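Local coordinates for protein aminomethyltransferase (Bartonella henselae, PDB 3GIR) that belongs to the aminomethyltransferase family and joins its main domain to a C-terminal barrel domain, at residues L313-L327 with V367-H381. Numbering follows the deposited sequence.
Sequences LKPQTRQPIRAGAVL and VFTELRGKKIALSVH
K314 and S379 form a hydrogen-bonded pair between antiparallel strands 313-315 and 374-381, K314 N giving to S379 O at 2.8 Å and S379 N to K314 O; Q316 N carries the pairing one step further, to A377 O. L313-V380 and P315-L378 are the flanking non-hydrogen-bonded pairs, with L313, P315, L378 and V380 on one face of the sheet. On that face L378 and I321 meet tip to tip, I321 CD1 lying 3.7 Å from L378 CD2. I321 reaches in from the loop with CG1 anti to the carbonyl carbon (chi1 -63°) and the chain then extended, and the same CD1 also touches I376 CG2 and T369 CG2. Both methyls of L378 meet I321 CD1; CD2 also packs on L313 CB and P315 CG, and CD1 on L327 CD2 at 3.9 Å, the two leucines crossing at about a right angle. V367 CG2 touches both L313 CD2 and L327 CD2. T369 OG1, anti to its own backbone N (chi1 -163°), donates to V326 O at 2.8 Å, tilted 25° from the carbonyl plane, and its CG2 is left for I321. On the other face the extended Q316 chain lies over A377, OE1 3.5 Å from A377 CB, and K314 CD approaches the H381 ring obliquely. A water in the plane of that ring binds H381 NE2 and, weakly, K314 NZ; F385 stacks on the ring. Strands 334-344 and 349-356 add V338, I335, A352 and V356 around L313, L327 and V367. Apolar side chains thus cover one face of the sheet, where V326 O satisfies the T369 hydroxyl; that bond joins the outermost strands, 326-328 and 366-371, consistent with closure of the C-terminal barrel domain, while K314, Q316, S379 and the H381 water lie on the opposite face.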
loop_
_atom_site.group_PDB
_atom_site.type_symbol
_atom_site.label_atom_id
_atom_site.label_comp_id
_atom_site.label_asym_id
_atom_site.label_seq_id
_atom_site.Cartn_x
_atom_site.Cartn_y
_atom_site.Cartn_z
ATOM N N LEU A 313 -1.878 11.894 -13.017
ATOM C CA LEU A 313 -2.403 12.239 -14.325
ATOM C C LEU A 313 -3.899 12.434 -14.254
ATOM O O LEU A 313 -4.604 11.593 -13.717
ATOM C CB LEU A 313 -2.076 11.099 -15.351
ATOM C CG LEU A 313 -0.603 10.887 -15.628
ATOM C CD1 LEU A 313 -0.354 9.472 -16.323
ATOM C CD2 LEU A 313 0.009 12.010 -16.469
ATOM N N LYS A 314 -4.391 13.508 -14.858
ATOM C CA LYS A 314 -5.825 13.791 -14.925
ATOM C C LYS A 314 -6.293 13.725 -16.348
ATOM O O LYS A 314 -6.031 14.580 -17.156
ATOM C CB LYS A 314 -6.158 15.153 -14.281
ATOM C CG LYS A 314 -7.591 15.489 -14.260
ATOM C CD LYS A 314 -7.897 16.942 -13.733
ATOM C CE LYS A 314 -9.393 17.271 -13.911
ATOM N NZ LYS A 314 -9.766 18.565 -13.186
ATOM N N PRO A 315 -7.001 12.641 -16.715
ATOM C CA PRO A 315 -7.573 12.534 -18.057
ATOM C C PRO A 315 -8.569 13.658 -18.322
ATOM O O PRO A 315 -9.319 14.012 -17.421
ATOM C CB PRO A 315 -8.285 11.166 -17.992
ATOM C CG PRO A 315 -7.625 10.447 -17.019
ATOM C CD PRO A 315 -7.314 11.439 -15.904
ATOM N N GLN A 316 -8.510 14.231 -19.512
ATOM C CA GLN A 316 -9.446 15.327 -19.922
ATOM C C GLN A 316 -10.577 14.674 -20.660
ATOM O O GLN A 316 -10.713 14.765 -21.884
ATOM C CB GLN A 316 -8.721 16.307 -20.807
ATOM C CG GLN A 316 -7.604 16.994 -20.067
ATOM C CD GLN A 316 -6.872 18.076 -20.907
ATOM O OE1 GLN A 316 -7.296 18.494 -22.025
ATOM N NE2 GLN A 316 -5.755 18.505 -20.362
ATOM N N THR A 317 -11.333 13.925 -19.909
ATOM C CA THR A 317 -12.424 13.132 -20.475
ATOM C C THR A 317 -13.153 12.627 -19.244
ATOM O O THR A 317 -12.596 12.663 -18.136
ATOM C CB THR A 317 -11.970 11.997 -21.410
ATOM O OG1 THR A 317 -13.100 11.135 -21.599
ATOM C CG2 THR A 317 -10.807 11.095 -20.816
ATOM N N ARG A 318 -14.415 12.221 -19.417
ATOM C CA ARG A 318 -15.183 11.683 -18.299
ATOM C C ARG A 318 -14.960 10.190 -18.169
ATOM O O ARG A 318 -15.252 9.599 -17.104
ATOM C CB ARG A 318 -16.681 12.005 -18.466
ATOM C CG ARG A 318 -17.073 13.453 -18.093
ATOM C CD ARG A 318 -18.293 13.917 -18.957
ATOM N NE ARG A 318 -18.617 15.333 -18.765
ATOM C CZ ARG A 318 -17.905 16.357 -19.245
ATOM N NH1 ARG A 318 -16.810 16.148 -19.980
ATOM N NH2 ARG A 318 -18.294 17.606 -18.986
ATOM N N GLN A 319 -14.438 9.580 -19.244
ATOM C CA GLN A 319 -14.169 8.141 -19.248
ATOM C C GLN A 319 -12.748 7.789 -18.753
ATOM O O GLN A 319 -11.778 8.362 -19.216
ATOM C CB GLN A 319 -14.437 7.587 -20.644
ATOM C CG GLN A 319 -15.921 7.816 -21.040
ATOM C CD GLN A 319 -16.947 7.298 -19.980
ATOM O OE1 GLN A 319 -16.848 6.156 -19.500
ATOM N NE2 GLN A 319 -17.929 8.151 -19.620
ATOM N N PRO A 320 -12.642 6.873 -17.769
ATOM C CA PRO A 320 -11.275 6.566 -17.294
ATOM C C PRO A 320 -10.315 6.058 -18.382
ATOM O O PRO A 320 -10.717 5.367 -19.312
ATOM C CB PRO A 320 -11.502 5.466 -16.245
ATOM C CG PRO A 320 -12.901 5.697 -15.750
ATOM C CD PRO A 320 -13.674 6.317 -16.858
ATOM N N ILE A 321 -9.040 6.353 -18.176
ATOM C CA ILE A 321 -7.959 5.788 -18.892
ATOM C C ILE A 321 -7.338 4.819 -17.914
ATOM O O ILE A 321 -7.029 5.189 -16.795
ATOM C CB ILE A 321 -6.929 6.923 -19.298
ATOM C CG1 ILE A 321 -7.639 7.923 -20.238
ATOM C CG2 ILE A 321 -5.723 6.359 -19.919
ATOM C CD1 ILE A 321 -6.806 9.100 -20.636
ATOM N N ARG A 322 -7.123 3.587 -18.377
ATOM C CA ARG A 322 -6.662 2.477 -17.563
ATOM C C ARG A 322 -5.178 2.183 -17.610
ATOM O O ARG A 322 -4.454 2.565 -18.521
ATOM C CB ARG A 322 -7.413 1.190 -18.029
ATOM C CG ARG A 322 -8.953 1.354 -18.109
ATOM C CD ARG A 322 -9.536 1.714 -16.779
ATOM N NE ARG A 322 -9.347 0.631 -15.818
ATOM C CZ ARG A 322 -10.168 -0.401 -15.633
ATOM N NH1 ARG A 322 -11.289 -0.501 -16.341
ATOM N NH2 ARG A 322 -9.862 -1.333 -14.707
ATOM N N ALA A 323 -4.721 1.426 -16.612
ATOM C CA ALA A 323 -3.374 0.918 -16.577
ATOM C C ALA A 323 -2.989 0.307 -17.920
ATOM O O ALA A 323 -3.776 -0.472 -18.519
ATOM C CB ALA A 323 -3.323 -0.124 -15.460
ATOM N N GLY A 324 -1.787 0.611 -18.372
ATOM C CA GLY A 324 -1.225 0.139 -19.628
ATOM C C GLY A 324 -1.385 1.073 -20.821
ATOM O O GLY A 324 -0.697 0.911 -21.841
ATOM N N ALA A 325 -2.249 2.079 -20.691
ATOM C CA ALA A 325 -2.358 3.100 -21.735
ATOM C C ALA A 325 -1.000 3.771 -22.036
ATOM O O ALA A 325 -0.342 4.290 -21.114
ATOM C CB ALA A 325 -3.366 4.132 -21.310
ATOM N N VAL A 326 -0.618 3.820 -23.309
ATOM C CA VAL A 326 0.661 4.355 -23.675
ATOM C C VAL A 326 0.568 5.899 -23.729
ATOM O O VAL A 326 -0.410 6.429 -24.217
ATOM C CB VAL A 326 1.136 3.800 -25.057
ATOM C CG1 VAL A 326 2.427 4.443 -25.414
ATOM C CG2 VAL A 326 1.226 2.261 -24.970
ATOM N N LEU A 327 1.589 6.597 -23.229
ATOM C CA LEU A 327 1.618 8.078 -23.248
ATOM C C LEU A 327 2.598 8.584 -24.285
ATOM O O LEU A 327 3.691 8.057 -24.429
ATOM C CB LEU A 327 2.042 8.610 -21.906
ATOM C CG LEU A 327 1.107 8.327 -20.755
ATOM C CD1 LEU A 327 1.668 8.796 -19.375
ATOM C CD2 LEU A 327 -0.326 8.851 -20.986
ATOM N N VAL A 367 0.047 15.531 -21.868
ATOM C CA VAL A 367 0.502 14.306 -22.524
ATOM C C VAL A 367 -0.715 13.686 -23.146
ATOM O O VAL A 367 -1.833 14.094 -22.900
ATOM C CB VAL A 367 1.251 13.340 -21.587
ATOM C CG1 VAL A 367 2.527 14.005 -20.978
ATOM C CG2 VAL A 367 0.382 12.836 -20.439
ATOM N N PHE A 368 -0.485 12.682 -23.977
ATOM C CA PHE A 368 -1.597 12.144 -24.764
ATOM C C PHE A 368 -1.577 10.624 -24.811
ATOM O O PHE A 368 -0.562 9.980 -24.676
ATOM C CB PHE A 368 -1.491 12.687 -26.226
ATOM C CG PHE A 368 -1.418 14.185 -26.300
ATOM C CD1 PHE A 368 -2.570 14.905 -26.354
ATOM C CD2 PHE A 368 -0.189 14.846 -26.172
ATOM C CE1 PHE A 368 -2.535 16.299 -26.326
ATOM C CE2 PHE A 368 -0.152 16.250 -26.083
ATOM C CZ PHE A 368 -1.311 16.938 -26.193
ATOM N N THR A 369 -2.775 10.107 -24.997
ATOM C CA THR A 369 -2.946 8.643 -25.331
ATOM C C THR A 369 -3.919 8.507 -26.489
ATOM O O THR A 369 -4.459 9.472 -26.995
ATOM C CB THR A 369 -3.393 7.870 -24.076
ATOM O OG1 THR A 369 -3.168 6.472 -24.282
ATOM C CG2 THR A 369 -4.800 8.092 -23.766
ATOM N N GLU A 370 -4.098 7.295 -26.982
ATOM C CA GLU A 370 -4.956 7.093 -28.108
ATOM C C GLU A 370 -6.172 6.262 -27.687
ATOM O O GLU A 370 -6.015 5.231 -27.037
ATOM C CB GLU A 370 -4.203 6.338 -29.161
ATOM C CG GLU A 370 -3.192 7.111 -29.925
ATOM C CD GLU A 370 -3.745 8.180 -30.909
ATOM O OE1 GLU A 370 -4.628 7.861 -31.793
ATOM O OE2 GLU A 370 -3.238 9.342 -30.801
ATOM N N LEU A 371 -7.345 6.675 -28.120
ATOM C CA LEU A 371 -8.571 5.894 -27.870
ATOM C C LEU A 371 -9.415 5.892 -29.127
ATOM O O LEU A 371 -9.708 6.946 -29.655
ATOM C CB LEU A 371 -9.353 6.511 -26.737
ATOM C CG LEU A 371 -10.729 5.940 -26.410
ATOM C CD1 LEU A 371 -10.631 4.485 -25.926
ATOM C CD2 LEU A 371 -11.498 6.811 -25.351
ATOM N N ARG A 372 -9.719 4.689 -29.651
ATOM C CA ARG A 372 -10.500 4.537 -30.913
ATOM C C ARG A 372 -9.914 5.384 -32.014
ATOM O O ARG A 372 -10.620 6.055 -32.768
ATOM C CB ARG A 372 -11.968 4.803 -30.716
ATOM C CG ARG A 372 -12.607 4.013 -29.646
ATOM C CD ARG A 372 -14.048 4.303 -29.497
ATOM N NE ARG A 372 -14.309 5.637 -29.011
ATOM C CZ ARG A 372 -14.406 5.948 -27.726
ATOM N NH1 ARG A 372 -14.312 5.004 -26.793
ATOM N NH2 ARG A 372 -14.650 7.201 -27.385
ATOM N N GLY A 373 -8.598 5.408 -32.069
ATOM C CA GLY A 373 -7.870 6.129 -33.071
ATOM C C GLY A 373 -7.892 7.636 -32.947
ATOM O O GLY A 373 -7.538 8.318 -33.898
ATOM N N LYS A 374 -8.358 8.158 -31.808
ATOM C CA LYS A 374 -8.345 9.609 -31.543
ATOM C C LYS A 374 -7.355 9.901 -30.411
ATOM O O LYS A 374 -7.210 9.142 -29.472
ATOM C CB LYS A 374 -9.710 10.067 -31.084
ATOM C CG LYS A 374 -10.788 10.173 -32.165
ATOM C CD LYS A 374 -11.885 11.139 -31.729
ATOM C CE LYS A 374 -12.972 11.316 -32.816
ATOM N NZ LYS A 374 -14.297 11.842 -32.212
ATOM N N LYS A 375 -6.696 11.032 -30.512
ATOM C CA LYS A 375 -5.756 11.464 -29.516
ATOM C C LYS A 375 -6.522 12.105 -28.338
ATOM O O LYS A 375 -7.473 12.895 -28.534
ATOM C CB LYS A 375 -4.774 12.400 -30.227
ATOM C CG LYS A 375 -3.580 12.798 -29.493
ATOM C CD LYS A 375 -2.579 13.584 -30.423
ATOM C CE LYS A 375 -2.574 15.133 -30.187
ATOM N NZ LYS A 375 -1.251 15.885 -30.320
ATOM N N ILE A 376 -6.221 11.664 -27.113
ATOM C CA ILE A 376 -6.903 12.073 -25.898
ATOM C C ILE A 376 -5.871 12.735 -24.973
ATOM O O ILE A 376 -4.791 12.170 -24.765
ATOM C CB ILE A 376 -7.470 10.876 -25.056
ATOM C CG1 ILE A 376 -8.669 10.251 -25.744
ATOM C CG2 ILE A 376 -7.923 11.347 -23.612
ATOM C CD1 ILE A 376 -9.292 11.160 -26.690
ATOM N N ALA A 377 -6.193 13.882 -24.383
ATOM C CA ALA A 377 -5.211 14.598 -23.561
ATOM C C ALA A 377 -5.341 14.209 -22.091
ATOM O O ALA A 377 -6.444 13.927 -21.598
ATOM C CB ALA A 377 -5.393 16.144 -23.728
ATOM N N LEU A 378 -4.238 14.132 -21.395
ATOM C CA LEU A 378 -4.195 14.055 -19.916
ATOM C C LEU A 378 -3.292 15.220 -19.449
ATOM O O LEU A 378 -2.392 15.606 -20.187
ATOM C CB LEU A 378 -3.497 12.812 -19.415
ATOM C CG LEU A 378 -4.099 11.466 -19.896
ATOM C CD1 LEU A 378 -3.597 11.040 -21.319
ATOM C CD2 LEU A 378 -3.891 10.395 -18.858
ATOM N N SER A 379 -3.482 15.733 -18.239
ATOM C CA SER A 379 -2.512 16.677 -17.737
ATOM C C SER A 379 -1.847 16.106 -16.490
ATOM O O SER A 379 -2.480 15.428 -15.635
ATOM C CB SER A 379 -3.208 18.026 -17.450
ATOM O OG SER A 379 -4.258 17.866 -16.496
ATOM N N VAL A 380 -0.578 16.398 -16.355
ATOM C CA VAL A 380 0.144 15.987 -15.178
ATOM C C VAL A 380 -0.455 16.754 -13.997
ATOM O O VAL A 380 -0.757 17.922 -14.090
ATOM C CB VAL A 380 1.652 16.303 -15.304
ATOM C CG1 VAL A 380 2.378 16.142 -13.930
ATOM C CG2 VAL A 380 2.300 15.486 -16.463
ATOM N N HIS A 381 -0.729 16.057 -12.896
ATOM C CA HIS A 381 -1.577 16.548 -11.814
ATOM C C HIS A 381 -0.896 16.231 -10.492
ATOM O O HIS A 381 -0.284 15.189 -10.301
ATOM C CB HIS A 381 -2.978 15.941 -11.854
ATOM C CG HIS A 381 -4.006 16.614 -10.991
ATOM N ND1 HIS A 381 -4.075 16.446 -9.611
ATOM C CD2 HIS A 381 -5.038 17.412 -11.323
ATOM C CE1 HIS A 381 -5.096 17.154 -9.147
ATOM N NE2 HIS A 381 -5.695 17.751 -10.158
HETATM O O HOH W 1 -8.002 19.229 -10.429
HETATM O O HOH W 2 -8.789 15.090 -24.555
#